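Local coordinates for protein phenol hydroxylase component phN (Pseudomonas stutzeri, PDB 3U52) that probably hydroxylates phenol and related aromatics with molecular oxygen, as the diiron-carrying subunit of a multicomponent bacterial phenol hydroxylase, at residues E378-E383 / R388-N393; W336-Q341 / Q403-F408. All blocks are in the same frame, centred on the assembly; numbering follows the deposited sequence.

Interaction 1 of 2, residues E378-E383 / R388-N393. With XE (xenon), chain T.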
loop_
_atom_site.group_PDB
_atom_site.type_symbol
_atom_site.label_atom_id
_atom_site.label_comp_id
_atom_site.label_asym_id
_atom_site.label_seq_id
_atom_site.Cartn_x
_atom_site.Cartn_y
_atom_site.Cartn_z
ATOM N N GLU A 378 11.869 43.462 -10.280
ATOM C CA GLU A 378 11.177 44.601 -10.906
ATOM C C GLU A 378 11.699 44.847 -12.342
ATOM O O GLU A 378 10.906 44.897 -13.303
ATOM C CB GLU A 378 11.273 45.828 -10.023
ATOM C CG GLU A 378 10.618 45.610 -8.667
ATOM C CD GLU A 378 10.699 46.832 -7.765
ATOM O OE1 GLU A 378 9.962 46.883 -6.740
ATOM O OE2 GLU A 378 11.488 47.748 -8.074
ATOM N N TYR A 379 13.028 44.973 -12.475
ATOM C CA TYR A 379 13.686 45.134 -13.773
ATOM C C TYR A 379 13.462 43.958 -14.729
ATOM O O TYR A 379 13.134 44.167 -15.901
ATOM C CB TYR A 379 15.204 45.393 -13.600
ATOM C CG TYR A 379 15.930 45.518 -14.936
ATOM C CD1 TYR A 379 15.843 46.701 -15.711
ATOM C CD2 TYR A 379 16.648 44.457 -15.442
ATOM C CE1 TYR A 379 16.485 46.810 -16.972
ATOM C CE2 TYR A 379 17.285 44.544 -16.709
ATOM C CZ TYR A 379 17.200 45.732 -17.445
ATOM O OH TYR A 379 17.802 45.820 -18.668
ATOM N N LEU A 380 13.635 42.722 -14.238
ATOM C CA LEU A 380 13.514 41.569 -15.139
ATOM C C LEU A 380 12.073 41.417 -15.636
ATOM O O LEU A 380 11.852 41.030 -16.775
ATOM C CB LEU A 380 13.960 40.284 -14.438
ATOM C CG LEU A 380 15.432 40.224 -14.091
ATOM C CD1 LEU A 380 15.658 39.029 -13.143
ATOM C CD2 LEU A 380 16.266 40.147 -15.376
ATOM N N ALA A 381 11.099 41.777 -14.797
ATOM C CA ALA A 381 9.695 41.706 -15.240
ATOM C C ALA A 381 9.333 42.792 -16.284
ATOM O O ALA A 381 8.603 42.528 -17.237
ATOM C CB ALA A 381 8.763 41.760 -14.049
ATOM N N LYS A 382 9.854 43.988 -16.110
ATOM C CA LYS A 382 9.656 45.035 -17.105
ATOM C C LYS A 382 10.281 44.607 -18.436
ATOM O O LYS A 382 9.658 44.724 -19.510
ATOM C CB LYS A 382 10.352 46.292 -16.630
ATOM C CG LYS A 382 9.582 47.117 -15.635
ATOM C CD LYS A 382 10.555 48.075 -14.914
ATOM C CE LYS A 382 11.991 48.057 -15.536
ATOM N NZ LYS A 382 12.170 48.559 -16.979
ATOM N N GLU A 383 11.500 44.082 -18.365
ATOM C CA GLU A 383 12.132 43.522 -19.544
ATOM C C GLU A 383 11.308 42.412 -20.201
ATOM O O GLU A 383 11.093 42.461 -21.412
ATOM C CB GLU A 383 13.537 43.089 -19.215
ATOM C CG GLU A 383 14.458 44.326 -19.035
ATOM C CD GLU A 383 14.540 45.233 -20.292
ATOM O OE1 GLU A 383 15.244 44.861 -21.280
ATOM O OE2 GLU A 383 13.921 46.325 -20.283
ATOM N N ARG A 388 11.610 41.255 -24.050
ATOM C CA ARG A 388 13.070 41.144 -23.907
ATOM C C ARG A 388 13.457 40.329 -22.658
ATOM O O ARG A 388 14.331 40.747 -21.872
ATOM C CB ARG A 388 13.701 42.545 -23.816
ATOM C CG ARG A 388 13.571 43.440 -25.096
ATOM C CD ARG A 388 14.482 44.676 -25.018
ATOM N NE ARG A 388 14.048 45.519 -23.907
ATOM C CZ ARG A 388 13.084 46.430 -23.998
ATOM N NH1 ARG A 388 12.738 47.137 -22.927
ATOM N NH2 ARG A 388 12.466 46.634 -25.163
ATOM N N ARG A 389 12.810 39.169 -22.481
ATOM C CA ARG A 389 13.044 38.292 -21.306
ATOM C C ARG A 389 14.550 37.987 -21.301
ATOM O O ARG A 389 15.090 37.439 -22.275
ATOM C CB ARG A 389 12.207 36.998 -21.408
ATOM C CG ARG A 389 12.012 36.189 -20.082
ATOM C CD ARG A 389 13.296 35.505 -19.671
ATOM N NE ARG A 389 13.091 34.382 -18.745
ATOM C CZ ARG A 389 14.074 33.713 -18.139
ATOM N NH1 ARG A 389 13.788 32.685 -17.348
ATOM N NH2 ARG A 389 15.334 34.098 -18.300
ATOM N N PHE A 390 15.229 38.404 -20.237
ATOM C CA PHE A 390 16.696 38.321 -20.171
ATOM C C PHE A 390 17.224 36.865 -20.111
ATOM O O PHE A 390 16.864 36.104 -19.194
ATOM C CB PHE A 390 17.211 39.148 -18.957
ATOM C CG PHE A 390 18.726 39.032 -18.706
ATOM C CD1 PHE A 390 19.656 39.459 -19.659
ATOM C CD2 PHE A 390 19.210 38.556 -17.474
ATOM C CE1 PHE A 390 21.020 39.333 -19.409
ATOM C CE2 PHE A 390 20.605 38.478 -17.213
ATOM C CZ PHE A 390 21.485 38.847 -18.184
ATOM N N TYR A 391 18.044 36.502 -21.105
ATOM C CA TYR A 391 18.941 35.362 -21.040
ATOM C C TYR A 391 20.376 35.796 -21.262
ATOM O O TYR A 391 20.661 36.641 -22.131
ATOM C CB TYR A 391 18.609 34.305 -22.072
ATOM C CG TYR A 391 17.247 33.670 -21.899
ATOM C CD1 TYR A 391 16.137 34.200 -22.558
ATOM C CD2 TYR A 391 17.068 32.528 -21.091
ATOM C CE1 TYR A 391 14.865 33.615 -22.449
ATOM C CE2 TYR A 391 15.797 31.948 -20.964
ATOM C CZ TYR A 391 14.723 32.485 -21.654
ATOM O OH TYR A 391 13.471 31.946 -21.521
ATOM N N ASN A 392 21.277 35.262 -20.442
ATOM C CA ASN A 392 22.688 35.627 -20.552
ATOM C C ASN A 392 23.390 34.618 -21.455
ATOM O O ASN A 392 23.556 33.464 -21.090
ATOM C CB ASN A 392 23.330 35.687 -19.161
ATOM C CG ASN A 392 24.779 36.133 -19.189
ATOM O OD1 ASN A 392 25.389 36.245 -20.265
ATOM N ND2 ASN A 392 25.367 36.315 -18.010
ATOM N N ASN A 393 23.795 35.079 -22.640
ATOM C CA ASN A 393 24.441 34.224 -23.643
ATOM C C ASN A 393 25.964 34.112 -23.562
ATOM O O ASN A 393 26.598 33.492 -24.424
ATOM C CB ASN A 393 23.936 34.552 -25.055
ATOM C CG ASN A 393 22.503 34.074 -25.291
ATOM O OD1 ASN A 393 21.636 34.864 -25.629
ATOM N ND2 ASN A 393 22.258 32.774 -25.124
HETATM XE XE XE T . 25.463 30.561 -22.037
HETATM O O HOH W 1 13.585 38.989 -17.831
HETATM O O HOH W 2 16.574 42.195 -21.573
#

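Interaction 2 of 2, residues W336-Q341 / Q403-F408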
loop_
_atom_site.group_PDB
_atom_site.type_symbol
_atom_site.label_atom_id
_atom_site.label_comp_id
_atom_site.label_asym_id
_atom_site.label_seq_id
_atom_site.Cartn_x
_atom_site.Cartn_y
_atom_site.Cartn_z
ATOM N N TRP A 336 18.966 31.979 -7.561
ATOM C CA TRP A 336 17.770 31.906 -8.413
ATOM C C TRP A 336 17.999 32.798 -9.598
ATOM O O TRP A 336 17.719 32.472 -10.757
ATOM C CB TRP A 336 16.515 32.341 -7.668
ATOM C CG TRP A 336 15.235 32.282 -8.494
ATOM C CD1 TRP A 336 14.471 33.355 -8.933
ATOM C CD2 TRP A 336 14.592 31.109 -8.998
ATOM N NE1 TRP A 336 13.370 32.895 -9.626
ATOM C CE2 TRP A 336 13.405 31.526 -9.654
ATOM C CE3 TRP A 336 14.870 29.729 -8.904
ATOM C CZ2 TRP A 336 12.521 30.625 -10.233
ATOM C CZ3 TRP A 336 13.989 28.841 -9.486
ATOM C CH2 TRP A 336 12.829 29.294 -10.139
ATOM N N THR A 337 18.504 33.973 -9.296
ATOM C CA THR A 337 18.915 34.942 -10.342
ATOM C C THR A 337 20.002 34.403 -11.381
ATOM O O THR A 337 19.903 34.641 -12.620
ATOM C CB THR A 337 19.111 36.284 -9.540
ATOM O OG1 THR A 337 18.061 37.230 -9.783
ATOM C CG2 THR A 337 20.408 36.789 -9.422
ATOM N N THR A 338 20.945 33.602 -10.914
ATOM C CA THR A 338 21.877 32.863 -11.764
ATOM C C THR A 338 21.164 31.877 -12.672
ATOM O O THR A 338 21.406 31.859 -13.889
ATOM C CB THR A 338 22.883 32.111 -10.878
ATOM O OG1 THR A 338 23.614 33.117 -10.159
ATOM C CG2 THR A 338 23.840 31.227 -11.686
ATOM N N PHE A 339 20.277 31.055 -12.101
ATOM C CA PHE A 339 19.593 30.040 -12.887
ATOM C C PHE A 339 18.603 30.678 -13.839
ATOM O O PHE A 339 18.449 30.217 -14.982
ATOM C CB PHE A 339 18.944 28.979 -12.002
ATOM C CG PHE A 339 19.931 27.917 -11.521
ATOM C CD1 PHE A 339 20.484 27.975 -10.258
ATOM C CD2 PHE A 339 20.319 26.898 -12.364
ATOM C CE1 PHE A 339 21.363 26.987 -9.810
ATOM C CE2 PHE A 339 21.178 25.890 -11.930
ATOM C CZ PHE A 339 21.727 25.954 -10.654
ATOM N N TYR A 340 17.963 31.751 -13.407
ATOM C CA TYR A 340 17.038 32.504 -14.297
ATOM C C TYR A 340 17.716 32.891 -15.652
ATOM O O TYR A 340 17.166 32.636 -16.727
ATOM C CB TYR A 340 16.519 33.759 -13.552
ATOM C CG TYR A 340 15.533 34.591 -14.303
ATOM C CD1 TYR A 340 15.964 35.576 -15.195
ATOM C CD2 TYR A 340 14.186 34.385 -14.150
ATOM C CE1 TYR A 340 15.054 36.352 -15.922
ATOM C CE2 TYR A 340 13.255 35.185 -14.855
ATOM C CZ TYR A 340 13.706 36.138 -15.745
ATOM O OH TYR A 340 12.778 36.877 -16.420
ATOM N N GLN A 341 18.911 33.497 -15.598
ATOM C CA GLN A 341 19.579 34.005 -16.816
ATOM C C GLN A 341 20.241 32.923 -17.628
ATOM O O GLN A 341 20.550 33.115 -18.804
ATOM C CB GLN A 341 20.593 35.090 -16.441
ATOM C CG GLN A 341 21.840 34.571 -15.720
ATOM C CD GLN A 341 22.605 35.686 -15.068
ATOM O OE1 GLN A 341 22.187 36.232 -14.042
ATOM N NE2 GLN A 341 23.701 36.074 -15.677
ATOM N N GLN A 403 32.920 24.181 -8.321
ATOM C CA GLN A 403 32.399 24.381 -9.691
ATOM C C GLN A 403 31.119 25.154 -9.881
ATOM O O GLN A 403 30.601 25.157 -10.969
ATOM C CB GLN A 403 32.344 23.075 -10.505
ATOM C CG GLN A 403 33.676 22.270 -10.278
ATOM C CD GLN A 403 33.737 21.000 -11.054
ATOM O OE1 GLN A 403 32.924 20.778 -11.955
ATOM N NE2 GLN A 403 34.696 20.143 -10.719
ATOM N N ILE A 404 30.653 25.863 -8.875
ATOM C CA ILE A 404 29.515 26.763 -9.044
ATOM C C ILE A 404 30.104 28.021 -9.773
ATOM O O ILE A 404 31.249 28.384 -9.522
ATOM C CB ILE A 404 28.919 27.137 -7.660
ATOM C CG1 ILE A 404 28.460 25.868 -6.930
ATOM C CG2 ILE A 404 27.681 28.119 -7.808
ATOM C CD1 ILE A 404 27.861 26.071 -5.526
ATOM N N PRO A 405 29.335 28.671 -10.674
ATOM C CA PRO A 405 29.804 29.952 -11.158
ATOM C C PRO A 405 30.182 30.848 -9.975
ATOM O O PRO A 405 29.615 30.733 -8.902
ATOM C CB PRO A 405 28.588 30.549 -11.834
ATOM C CG PRO A 405 27.771 29.465 -12.241
ATOM C CD PRO A 405 28.052 28.301 -11.287
ATOM N N THR A 406 31.102 31.770 -10.182
ATOM C CA THR A 406 31.549 32.632 -9.081
ATOM C C THR A 406 30.558 33.787 -8.853
ATOM O O THR A 406 30.801 34.917 -9.229
ATOM C CB THR A 406 33.005 33.122 -9.338
ATOM O OG1 THR A 406 33.112 33.556 -10.691
ATOM C CG2 THR A 406 33.913 31.954 -9.235
ATOM N N ILE A 407 29.440 33.487 -8.210
ATOM C CA ILE A 407 28.303 34.427 -8.123
ATOM C C ILE A 407 28.148 34.984 -6.687
ATOM O O ILE A 407 27.271 35.802 -6.444
ATOM C CB ILE A 407 26.963 33.687 -8.428
ATOM C CG1 ILE A 407 26.818 32.473 -7.502
ATOM C CG2 ILE A 407 26.925 33.178 -9.824
ATOM C CD1 ILE A 407 25.433 31.819 -7.514
ATOM N N PHE A 408 28.956 34.475 -5.738
ATOM C CA PHE A 408 28.780 34.757 -4.324
ATOM C C PHE A 408 29.509 36.025 -3.929
ATOM O O PHE A 408 30.523 36.350 -4.506
ATOM C CB PHE A 408 29.320 33.579 -3.502
ATOM C CG PHE A 408 28.651 32.292 -3.822
ATOM C CD1 PHE A 408 29.311 31.292 -4.499
ATOM C CD2 PHE A 408 27.330 32.101 -3.461
ATOM C CE1 PHE A 408 28.645 30.068 -4.831
ATOM C CE2 PHE A 408 26.664 30.898 -3.761
ATOM C CZ PHE A 408 27.331 29.895 -4.455
#

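Interaction 1 of 2, residues E378-E383 / R388-N393
Glu-383, near the end of helix 369-385, and Arg-388, just beyond it, are joined by a side-on salt bridge. NE of Arg-388 meets OE1 of Glu-383 at 3.0 Å, and NH1 meets OE2 at 3.0 Å, both bonds nearly straight. Each oxygen lies close to the guanidinium plane, but the two flat groups are turned 40° apart, with the nitrogens out of the carboxylate plane. With CG of Glu-383 beside its backbone N (chi1 -73°), that carbon lies over one face of the Tyr-379 ring, near the rim, and a bend at chi2 (-59°) then turns the carboxylate to Arg-388. The turn is closed by Arg-388 N bonding to Glu-383 O at 2.9 Å, and a water links Glu-383 OE1 to Arg-388 O. Were Glu-383 an alanine, the guanidinium would probably lose its mate and be free to swing, and the water would lose one of its anchors. This charged side is the exposed one; the buried side is apolar, where Leu-380 CD2 packs on Phe-390 CB at 3.8 Å and obliquely against the ring. Beside it a second water joins Leu-380 O to Phe-390 N. Toward helix 331-342, Leu-380 rests on Tyr-340 and Phe-390 on Gln-341, while a chain of another protein packs on both apolar residues.

Interaction 2 of 2, residues W336-Q341 / Q403-F408
Thr-338 and Ile-407 bring the helical turn 336-341 and the irregular segment 403-408 together, their CA atoms 7.5 Å apart. The helix carries its regular bond from Tyr-340 N to Trp-336 O, whereas the facing chain kinks in an inverse gamma turn centred on Thr-406, with a weak bond from Ile-407 N to Pro-405 O. Between the two segments the contact is made by side chains, and it is small and fully buried. Thr-338 and Ile-407 meet at a slant: OG1 of Thr-338 lies 3.3 Å from CG2 of Ile-407 and 3.5 Å from its CD1, so both branches of the isoleucine reach the one oxygen. That hydroxyl is nevertheless satisfied, being hydrogen-bonded to Gln-334 O one helical turn back. With CG2 of Thr-338 anti to its own N, the methyl is directed to the proline, 4.3 Å from CG of Pro-405. Ile-407 holds CG1 between its backbone N and carbonyl carbon (chi1 54°), and this branch also sits over the centre of the Phe-408 ring, 3.8 Å above it. An apolar side chain from a chain of another protein packs on Thr-338, and Ile-407 also has an apolar neighbour there. Alongside, Phe-339, Ile-404 and Pro-405 line a xenon pocket, an apolar site between helix 331-342 and the loop that follows the CxxC pair Cys-399 and Cys-402 of the four-cysteine zinc site.

In the fold
From the N terminus, the chain first passes through the helices that carry the diiron ligands, then reaches helix 331-342, which supplies the first half of interaction 2. It continues into helix 369-385, where interaction 1 closes a short loop as the chain turns back at 388-393. It then runs past the zinc ligands Cys-399 and Cys-402 to 403-408, completing interaction 2, so the short loop is nested within the long one. The contacts, with centres about 15 Å apart, also touch: Asn-392 N probably bonds to Gln-341 O, and Arg-389 NH2 to Tyr-340 O. Helix 331-342 thus ties the outlying helix 369-385 to the zinc-site region.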